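Local coordinates for putative exported protein (Peptoclostridium difficile, PDB 5TTA), which is of unknown function but is made with a signal sequence, is probably exported, and belongs to the DUF5780 family of the E-set clan, at residues 76-81 with 131-136; 91-96 with 188-193; 207-212 with 221-226. All blocks are in the same frame, centred on the assembly; numbering follows the deposited sequence.

Contact 1: residues 76-81 with 131-136; sequences EITCLA and SHTYRK
Four backbone hydrogen bonds join strand 76-81 to strand 131-135, two in each hydrogen-bonded pair. Ile-77 and Tyr-134 exchange one set, the tighter being Tyr-134 N to Ile-77 O at 2.7 Å; Cys-79 and His-132 exchange the other, with Cys-79 N reaching His-132 O at 2.9 Å. All four donors lie in the plane of the carbonyl they meet, as in regular antiparallel pairing.

In the non-hydrogen-bonded pair between them, Thr-78 and Thr-133 cross obliquely and their hydroxyls share a hydrogen bond, OG1 to OG1 at 2.7 Å, in which either could donate. Both hydroxyls stand anti to their own carbonyl carbon, and Thr-78 OG1 also bonds Tyr-226 OH. Strand 72-82 is the hub of a branched antiparallel sheet, flanked by 131-135 and on its other side by 205-215, to which Glu-76 turns for its salt bridge with Lys-211.

On the face with Cys-79 and Tyr-134, Cys-79 SG sits at the edge of the Tyr-134 ring, 3.5 Å from CE2. One face of that ring receives CD2 of His-132, 3.4 Å above its centre; the Phe-188 ring also stacks on it. On the reverse side, Leu-80 CD2 packs against Ser-131 CB at 3.5 Å.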
loop_
_atom_site.group_PDB
_atom_site.type_symbol
_atom_site.label_atom_id
_atom_site.label_comp_id
_atom_site.label_asym_id
_atom_site.label_seq_id
_atom_site.Cartn_x
_atom_site.Cartn_y
_atom_site.Cartn_z
ATOM N N GLU A 76 -10.531 1.363 18.369
ATOM C CA GLU A 76 -10.712 2.794 18.578
ATOM C C GLU A 76 -10.790 3.012 20.078
ATOM O O GLU A 76 -11.617 2.389 20.756
ATOM C CB GLU A 76 -11.965 3.328 17.873
ATOM C CG GLU A 76 -11.901 3.117 16.368
ATOM C CD GLU A 76 -13.115 3.646 15.616
ATOM O OE1 GLU A 76 -13.124 3.517 14.368
ATOM O OE2 GLU A 76 -14.048 4.188 16.256
ATOM N N ILE A 77 -9.927 3.882 20.596
ATOM C CA ILE A 77 -9.846 4.133 22.029
ATOM C C ILE A 77 -9.883 5.635 22.246
ATOM O O ILE A 77 -9.058 6.364 21.677
ATOM C CB ILE A 77 -8.574 3.530 22.650
ATOM C CG1 ILE A 77 -8.658 2.003 22.626
ATOM C CG2 ILE A 77 -8.404 4.029 24.069
ATOM C CD1 ILE A 77 -7.384 1.323 23.182
ATOM N N THR A 78 -10.849 6.107 23.050
ATOM C CA THR A 78 -11.014 7.542 23.251
ATOM C C THR A 78 -10.415 7.925 24.594
ATOM O O THR A 78 -10.637 7.240 25.595
ATOM C CB THR A 78 -12.490 7.958 23.196
ATOM O OG1 THR A 78 -13.009 7.702 21.887
ATOM C CG2 THR A 78 -12.647 9.460 23.502
ATOM N N CYS A 79 -9.667 9.031 24.614
ATOM C CA CYS A 79 -9.077 9.556 25.835
ATOM C C CYS A 79 -9.577 10.964 26.133
ATOM O O CYS A 79 -9.918 11.729 25.225
ATOM C CB CYS A 79 -7.559 9.623 25.767
ATOM S SG CYS A 79 -6.756 7.999 25.526
ATOM N N LEU A 80 -9.563 11.273 27.421
ATOM C CA LEU A 80 -9.925 12.546 28.023
ATOM C C LEU A 80 -8.827 12.906 29.002
ATOM O O LEU A 80 -8.179 12.019 29.562
ATOM C CB LEU A 80 -11.270 12.448 28.763
ATOM C CG LEU A 80 -12.426 12.014 27.868
ATOM C CD1 LEU A 80 -13.689 11.808 28.757
ATOM C CD2 LEU A 80 -12.720 13.093 26.847
ATOM N N ALA A 81 -8.588 14.203 29.177
ATOM C CA ALA A 81 -7.468 14.669 29.991
ATOM C C ALA A 81 -7.942 15.651 31.048
ATOM O O ALA A 81 -8.860 16.436 30.807
ATOM C CB ALA A 81 -6.389 15.338 29.105
ATOM N N SER A 131 -11.535 15.600 23.712
ATOM C CA SER A 131 -11.309 14.178 23.505
ATOM C C SER A 131 -10.450 13.900 22.275
ATOM O O SER A 131 -10.384 14.689 21.335
ATOM C CB SER A 131 -12.626 13.425 23.342
ATOM O OG SER A 131 -13.233 13.810 22.123
ATOM N N HIS A 132 -9.838 12.718 22.260
ATOM C CA HIS A 132 -9.178 12.218 21.066
ATOM C C HIS A 132 -9.411 10.721 20.940
ATOM O O HIS A 132 -9.329 9.985 21.928
ATOM C CB HIS A 132 -7.663 12.486 21.083
ATOM C CG HIS A 132 -6.987 12.081 19.811
ATOM N ND1 HIS A 132 -7.196 12.748 18.627
ATOM C CD2 HIS A 132 -6.110 11.083 19.533
ATOM C CE1 HIS A 132 -6.467 12.190 17.673
ATOM N NE2 HIS A 132 -5.806 11.170 18.195
ATOM N N THR A 133 -9.667 10.257 19.724
ATOM C CA THR A 133 -9.859 8.831 19.510
ATOM C C THR A 133 -8.645 8.295 18.776
ATOM O O THR A 133 -8.436 8.625 17.603
ATOM C CB THR A 133 -11.151 8.541 18.751
ATOM O OG1 THR A 133 -12.261 8.911 19.583
ATOM C CG2 THR A 133 -11.255 7.051 18.445
ATOM N N TYR A 134 -7.872 7.465 19.471
ATOM C CA TYR A 134 -6.738 6.771 18.876
ATOM C C TYR A 134 -7.205 5.524 18.124
ATOM O O TYR A 134 -8.070 4.774 18.597
ATOM C CB TYR A 134 -5.748 6.391 19.973
ATOM C CG TYR A 134 -5.113 7.542 20.690
ATOM C CD1 TYR A 134 -4.009 8.228 20.118
ATOM C CD2 TYR A 134 -5.569 7.956 21.956
ATOM C CE1 TYR A 134 -3.404 9.295 20.785
ATOM C CE2 TYR A 134 -4.970 9.024 22.635
ATOM C CZ TYR A 134 -3.868 9.685 22.031
ATOM O OH TYR A 134 -3.247 10.727 22.679
ATOM N N ARG A 135 -6.625 5.291 16.946
ATOM C CA ARG A 135 -6.961 4.129 16.129
ATOM C C ARG A 135 -5.696 3.322 15.868
ATOM O O ARG A 135 -4.646 3.900 15.560
ATOM C CB ARG A 135 -7.636 4.593 14.836
ATOM C CG ARG A 135 -8.305 3.503 14.049
ATOM C CD ARG A 135 -9.261 4.088 13.010
ATOM N NE ARG A 135 -8.561 4.451 11.783
ATOM C CZ ARG A 135 -8.406 3.631 10.748
ATOM N NH1 ARG A 135 -8.906 2.401 10.790
ATOM N NH2 ARG A 135 -7.749 4.042 9.673
ATOM N N LYS A 136 -5.781 1.997 16.039
ATOM C CA LYS A 136 -4.595 1.151 15.874
ATOM C C LYS A 136 -4.054 1.228 14.451
ATOM O O LYS A 136 -2.848 1.398 14.244
ATOM C CB LYS A 136 -4.902 -0.306 16.250
ATOM C CG LYS A 136 -3.672 -1.281 16.201
ATOM C CD LYS A 136 -4.137 -2.719 16.400
ATOM C CE LYS A 136 -3.018 -3.756 16.660
ATOM N NZ LYS A 136 -1.769 -3.517 15.887
#

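Contact 2: residues 91-96 with 188-193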
loop_
_atom_site.group_PDB
_atom_site.type_symbol
_atom_site.label_atom_id
_atom_site.label_comp_id
_atom_site.label_asym_id
_atom_site.label_seq_id
_atom_site.Cartn_x
_atom_site.Cartn_y
_atom_site.Cartn_z
ATOM N N LEU A 91 -7.053 19.702 24.534
ATOM C CA LEU A 91 -5.702 19.496 24.026
ATOM C C LEU A 91 -5.639 19.524 22.505
ATOM O O LEU A 91 -6.589 19.166 21.817
ATOM C CB LEU A 91 -5.129 18.131 24.485
ATOM C CG LEU A 91 -5.081 17.913 26.000
ATOM C CD1 LEU A 91 -4.366 16.585 26.273
ATOM C CD2 LEU A 91 -4.349 19.047 26.681
ATOM N N TYR A 92 -4.477 19.941 21.986
ATOM C CA TYR A 92 -4.023 19.516 20.667
ATOM C C TYR A 92 -3.400 18.127 20.829
ATOM O O TYR A 92 -2.182 17.971 20.976
ATOM C CB TYR A 92 -3.021 20.522 20.094
ATOM C CG TYR A 92 -3.603 21.884 19.797
ATOM C CD1 TYR A 92 -4.434 22.084 18.696
ATOM C CD2 TYR A 92 -3.303 22.978 20.604
ATOM C CE1 TYR A 92 -4.950 23.336 18.405
ATOM C CE2 TYR A 92 -3.821 24.254 20.314
ATOM C CZ TYR A 92 -4.640 24.414 19.211
ATOM O OH TYR A 92 -5.171 25.645 18.915
ATOM N N TRP A 93 -4.268 17.095 20.808
ATOM C CA TRP A 93 -3.866 15.758 21.245
ATOM C C TRP A 93 -2.761 15.159 20.382
ATOM O O TRP A 93 -1.902 14.427 20.894
ATOM C CB TRP A 93 -5.059 14.801 21.218
ATOM C CG TRP A 93 -6.019 14.995 22.350
ATOM C CD1 TRP A 93 -7.059 15.893 22.421
ATOM C CD2 TRP A 93 -6.016 14.273 23.581
ATOM N NE1 TRP A 93 -7.714 15.749 23.637
ATOM C CE2 TRP A 93 -7.100 14.752 24.355
ATOM C CE3 TRP A 93 -5.212 13.238 24.095
ATOM C CZ2 TRP A 93 -7.382 14.256 25.645
ATOM C CZ3 TRP A 93 -5.485 12.733 25.356
ATOM C CH2 TRP A 93 -6.582 13.237 26.129
ATOM N N ASP A 94 -2.834 15.353 19.066
ATOM C CA ASP A 94 -1.864 14.790 18.129
ATOM C C ASP A 94 -0.935 15.851 17.539
ATOM O O ASP A 94 -0.468 15.703 16.406
ATOM C CB ASP A 94 -2.572 14.016 17.013
ATOM C CG ASP A 94 -3.633 14.830 16.284
ATOM O OD1 ASP A 94 -3.742 16.058 16.510
ATOM O OD2 ASP A 94 -4.372 14.235 15.450
ATOM N N ALA A 95 -0.596 16.886 18.316
ATOM C CA ALA A 95 0.329 17.907 17.835
ATOM C C ALA A 95 1.710 17.311 17.579
ATOM O O ALA A 95 2.161 16.404 18.285
ATOM C CB ALA A 95 0.448 19.040 18.843
ATOM N N GLN A 96 2.403 17.868 16.588
ATOM C CA GLN A 96 3.784 17.510 16.297
ATOM C C GLN A 96 4.743 18.494 16.958
ATOM O O GLN A 96 4.406 19.654 17.204
ATOM C CB GLN A 96 4.048 17.499 14.792
ATOM C CG GLN A 96 3.183 16.540 13.994
ATOM C CD GLN A 96 3.516 16.570 12.513
ATOM O OE1 GLN A 96 4.248 15.707 12.018
ATOM N NE2 GLN A 96 2.985 17.565 11.795
ATOM N N PHE A 188 1.628 7.223 22.575
ATOM C CA PHE A 188 1.344 8.330 21.666
ATOM C C PHE A 188 1.944 9.614 22.223
ATOM O O PHE A 188 1.571 10.050 23.316
ATOM C CB PHE A 188 -0.162 8.485 21.470
ATOM C CG PHE A 188 -0.857 7.190 21.183
ATOM C CD1 PHE A 188 -1.336 6.402 22.227
ATOM C CD2 PHE A 188 -1.020 6.756 19.874
ATOM C CE1 PHE A 188 -1.989 5.216 21.980
ATOM C CE2 PHE A 188 -1.667 5.548 19.614
ATOM C CZ PHE A 188 -2.169 4.795 20.669
ATOM N N LEU A 189 2.856 10.227 21.453
ATOM C CA LEU A 189 3.494 11.475 21.876
ATOM C C LEU A 189 2.437 12.518 22.247
ATOM O O LEU A 189 1.415 12.659 21.564
ATOM C CB LEU A 189 4.423 11.998 20.758
ATOM C CG LEU A 189 5.720 11.176 20.611
ATOM C CD1 LEU A 189 6.552 11.581 19.353
ATOM C CD2 LEU A 189 6.543 11.394 21.865
ATOM N N LEU A 190 2.675 13.239 23.353
ATOM C CA LEU A 190 1.685 14.205 23.895
ATOM C C LEU A 190 2.420 15.490 24.313
ATOM O O LEU A 190 2.677 15.744 25.492
ATOM C CB LEU A 190 0.898 13.576 25.043
ATOM C CG LEU A 190 -0.371 14.339 25.460
ATOM C CD1 LEU A 190 -1.373 14.151 24.341
ATOM C CD2 LEU A 190 -0.923 13.784 26.734
ATOM N N PHE A 191 2.792 16.293 23.300
ATOM C CA PHE A 191 3.565 17.512 23.502
ATOM C C PHE A 191 2.757 18.660 24.084
ATOM O O PHE A 191 3.307 19.453 24.849
ATOM C CB PHE A 191 4.184 17.953 22.175
ATOM C CG PHE A 191 5.204 16.993 21.646
ATOM C CD1 PHE A 191 4.982 16.315 20.465
ATOM C CD2 PHE A 191 6.368 16.735 22.370
ATOM C CE1 PHE A 191 5.932 15.422 19.963
ATOM C CE2 PHE A 191 7.338 15.847 21.883
ATOM C CZ PHE A 191 7.117 15.186 20.681
ATOM N N ASP A 192 1.464 18.768 23.771
ATOM C CA ASP A 192 0.688 19.908 24.273
ATOM C C ASP A 192 0.657 19.927 25.802
ATOM O O ASP A 192 0.433 18.894 26.444
ATOM C CB ASP A 192 -0.734 19.871 23.708
ATOM C CG ASP A 192 -1.476 21.195 23.919
ATOM O OD1 ASP A 192 -0.813 22.217 24.197
ATOM O OD2 ASP A 192 -2.721 21.217 23.812
ATOM N N LYS A 193 0.911 21.115 26.380
ATOM C CA LYS A 193 0.915 21.438 27.827
ATOM C C LYS A 193 2.173 20.929 28.524
ATOM O O LYS A 193 2.242 20.985 29.750
ATOM C CB LYS A 193 -0.305 20.892 28.590
ATOM C CG LYS A 193 -1.668 21.207 27.939
ATOM C CD LYS A 193 -2.044 22.663 28.067
ATOM C CE LYS A 193 -3.517 22.874 27.703
ATOM N NZ LYS A 193 -3.890 24.297 27.832
HETATM O O HOH W 1 -0.101 16.976 22.414
HETATM O O HOH W 2 -1.229 11.884 21.561
HETATM O O HOH W 3 1.485 15.534 20.809
#
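The one direct hydrogen bond between loop 91-96 and segment 188-193 runs from the backbone N of Tyr-92 to OD2 of Asp-192, 2.8 Å long and nearly straight at 162°. Asp-192 holds its carboxylate anti to its own backbone N (chi1 -166°), which carries OD2 across to loop 91-96. The N-H comes in from above the carboxylate plane, and the Tyr-92 ring crosses obliquely beside the same oxygen.

Three waters continue the polar seam. Water 1 links Tyr-92 O to Asp-192 N, so that Asp-192 is held to Tyr-92 through both side chain and backbone. Water 2 donates to Trp-93 O and Leu-189 O, at 2.7 Å from the former. Water 3 accepts from Phe-191 N at 2.9 Å and lies within bonding distance of Ala-95 O and Leu-189 O. The carbonyls it serves belong to a type I turn, Tyr-92 to Ala-95, and to the end of strand 183-189, and the waters bridge backbone groups that the two segments do not join directly.

Apolar groups flank the seam. Leu-190 sends CD1 alongside Trp-93, 4.0 Å from CE3, while Leu-91 lays its own CD1 over the centre of the indole face. Leu-91 CD2 meets the aliphatic CG of Lys-193 at 3.7 Å, where that chain bends at chi2. Phe-191 points its ring edge at Ala-95 O, with CD1 3.6 Å away, and its ring makes an edge-to-face contact with Trp-57.

Two irregular segments are thus joined by one direct hydrogen bond, bridging waters and apolar packing, and the Tyr-92 N-H would help to offset the cost of burying the charge of the Asp-192 carboxylate.

Contact 3: residues 207-212 with 221-226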
loop_
_atom_site.group_PDB
_atom_site.type_symbol
_atom_site.label_atom_id
_atom_site.label_comp_id
_atom_site.label_asym_id
_atom_site.label_seq_id
_atom_site.Cartn_x
_atom_site.Cartn_y
_atom_site.Cartn_z
ATOM N N ILE A 207 -8.000 9.541 31.283
ATOM C CA ILE A 207 -8.906 8.410 31.437
ATOM C C ILE A 207 -9.359 8.024 30.047
ATOM O O ILE A 207 -9.507 8.890 29.182
ATOM C CB ILE A 207 -10.098 8.740 32.372
ATOM C CG1 ILE A 207 -10.911 9.903 31.812
ATOM C CG2 ILE A 207 -9.575 9.125 33.778
ATOM C CD1 ILE A 207 -12.248 10.148 32.607
ATOM N N SER A 208 -9.540 6.717 29.822
ATOM C CA SER A 208 -9.785 6.188 28.492
ATOM C C SER A 208 -10.939 5.194 28.481
ATOM O O SER A 208 -11.377 4.679 29.526
ATOM C CB SER A 208 -8.530 5.527 27.920
ATOM O OG SER A 208 -7.404 6.386 28.113
ATOM N N CYS A 209 -11.451 4.955 27.273
ATOM C CA CYS A 209 -12.529 3.986 27.086
ATOM C C CYS A 209 -12.414 3.417 25.683
ATOM O O CYS A 209 -12.257 4.177 24.719
ATOM C CB CYS A 209 -13.907 4.640 27.290
ATOM S SG CYS A 209 -15.344 3.517 27.211
ATOM N N VAL A 210 -12.498 2.089 25.584
ATOM C CA VAL A 210 -12.562 1.411 24.295
ATOM C C VAL A 210 -13.892 1.737 23.640
ATOM O O VAL A 210 -14.949 1.558 24.257
ATOM C CB VAL A 210 -12.419 -0.102 24.470
ATOM C CG1 VAL A 210 -12.582 -0.803 23.119
ATOM C CG2 VAL A 210 -11.061 -0.453 25.122
ATOM N N LYS A 211 -13.841 2.220 22.402
ATOM C CA LYS A 211 -15.043 2.524 21.634
ATOM C C LYS A 211 -15.472 1.310 20.824
ATOM O O LYS A 211 -16.635 0.907 20.864
ATOM C CB LYS A 211 -14.788 3.749 20.742
ATOM C CG LYS A 211 -15.948 4.186 19.822
ATOM C CD LYS A 211 -15.576 5.513 19.134
ATOM C CE LYS A 211 -16.706 6.063 18.243
ATOM N NZ LYS A 211 -16.771 5.365 16.931
ATOM N N GLN A 212 -14.536 0.684 20.130
ATOM C CA GLN A 212 -14.811 -0.557 19.413
ATOM C C GLN A 212 -13.494 -1.271 19.132
ATOM O O GLN A 212 -12.411 -0.690 19.241
ATOM C CB GLN A 212 -15.554 -0.293 18.100
ATOM C CG GLN A 212 -14.782 0.532 17.076
ATOM C CD GLN A 212 -15.505 0.557 15.728
ATOM O OE1 GLN A 212 -16.616 1.057 15.625
ATOM N NE2 GLN A 212 -14.882 -0.013 14.709
ATOM N N TRP A 221 -16.643 -5.548 17.435
ATOM C CA TRP A 221 -17.296 -5.399 18.726
ATOM C C TRP A 221 -17.357 -3.920 19.083
ATOM O O TRP A 221 -16.343 -3.214 19.025
ATOM C CB TRP A 221 -16.549 -6.179 19.811
ATOM C CG TRP A 221 -17.105 -5.978 21.192
ATOM C CD1 TRP A 221 -18.089 -6.726 21.811
ATOM C CD2 TRP A 221 -16.707 -4.986 22.147
ATOM N NE1 TRP A 221 -18.322 -6.243 23.072
ATOM C CE2 TRP A 221 -17.491 -5.177 23.303
ATOM C CE3 TRP A 221 -15.777 -3.951 22.134
ATOM C CZ2 TRP A 221 -17.363 -4.371 24.438
ATOM C CZ3 TRP A 221 -15.648 -3.158 23.270
ATOM C CH2 TRP A 221 -16.432 -3.370 24.397
ATOM N N LYS A 222 -18.541 -3.448 19.433
ATOM C CA LYS A 222 -18.729 -2.063 19.840
ATOM C C LYS A 222 -19.108 -2.014 21.309
ATOM O O LYS A 222 -19.889 -2.842 21.787
ATOM C CB LYS A 222 -19.815 -1.382 19.010
ATOM C CG LYS A 222 -19.432 -1.153 17.593
ATOM C CD LYS A 222 -20.553 -0.477 16.823
ATOM C CE LYS A 222 -20.273 -0.502 15.344
ATOM N NZ LYS A 222 -21.324 0.255 14.606
ATOM N N ASN A 223 -18.549 -1.039 22.021
ATOM C CA ASN A 223 -18.808 -0.878 23.446
ATOM C C ASN A 223 -20.153 -0.168 23.647
ATOM O O ASN A 223 -20.269 1.031 23.407
ATOM C CB ASN A 223 -17.664 -0.102 24.090
ATOM C CG ASN A 223 -17.775 -0.070 25.587
ATOM O OD1 ASN A 223 -18.744 -0.579 26.164
ATOM N ND2 ASN A 223 -16.764 0.490 26.243
ATOM N N SER A 224 -21.179 -0.908 24.074
ATOM C CA SER A 224 -22.491 -0.291 24.230
ATOM C C SER A 224 -22.514 0.760 25.338
ATOM O O SER A 224 -23.387 1.636 25.327
ATOM C CB SER A 224 -23.560 -1.375 24.462
ATOM O OG SER A 224 -23.301 -2.167 25.614
ATOM N N ALA A 225 -21.559 0.720 26.270
ATOM C CA ALA A 225 -21.467 1.721 27.322
ATOM C C ALA A 225 -20.723 2.982 26.891
ATOM O O ALA A 225 -20.679 3.949 27.662
ATOM C CB ALA A 225 -20.769 1.124 28.543
ATOM N N TYR A 226 -20.140 3.000 25.688
ATOM C CA TYR A 226 -19.276 4.115 25.296
ATOM C C TYR A 226 -20.006 5.458 25.261
ATOM O O TYR A 226 -19.475 6.478 25.723
ATOM C CB TYR A 226 -18.645 3.831 23.939
ATOM C CG TYR A 226 -17.826 4.998 23.419
ATOM C CD1 TYR A 226 -16.528 5.211 23.862
ATOM C CD2 TYR A 226 -18.340 5.856 22.457
ATOM C CE1 TYR A 226 -15.776 6.280 23.385
ATOM C CE2 TYR A 226 -17.603 6.921 21.975
ATOM C CZ TYR A 226 -16.318 7.120 22.440
ATOM O OH TYR A 226 -15.582 8.171 21.954
#
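Trp-221 opens the segment with its indole edge against Val-210, CZ3 lying 3.9 Å from CG1, and the two side chains cross at about a right angle. Lys-222 faces Gln-212 in an antiparallel non-hydrogen-bonded pair of the hairpin, and their side chains lie side by side. Gln-212 and Lys-211 both face Glu-76 in a classic beta bulge where strand 205-215 pairs with strand 72-82.

Asn-223 does the polar work. Its N donates to Lys-211 O at 3.0 Å, almost straight at 174°, though from above the carbonyl plane. Its ND2, with CG anti to the backbone N (chi1 -172°), donates to Val-210 O at 2.9 Å within the amide plane. The other branch, OD1, accepts from Ala-225 N at 3.1 Å, a capping bond at the type I turn into helix 226-233.

Tyr-226 then lays one ring face on the Lys-211 chain, Lys-211 CG standing 3.8 Å above the centre of the Tyr-226 ring in a CH-pi contact, with Cys-209 SG at the ring edge. As Lys-211 NZ pairs with Glu-76 and Tyr-226 OH with Thr-78, both polar ends are tied to the central strand, and the amide of Asn-223 couples strand to helix start through both branches.

In the fold
After strands 41-50 and 58-66 the chain runs through strand 72-82 and then loop 91-96. Contact 1 closes when the chain returns at 131-136, and contact 2 only at 188-193, so the two cross. Contact 3 follows in series, closing the short hairpin between 207-212 and 221-226. Contacts 1 and 3 share one sheet because 72-82 and 205-215 are neighbours in it, and Thr-78 meets Tyr-226 on its helix-covered side. Contact 2 joins the end of strand 183-189, from the three-stranded sheet, to the loop; Trp-93 and Phe-188 carry it onto His-132 and Tyr-134. Contacts 2 and 3 lie about 22 Å apart between centres, linked through contact 1.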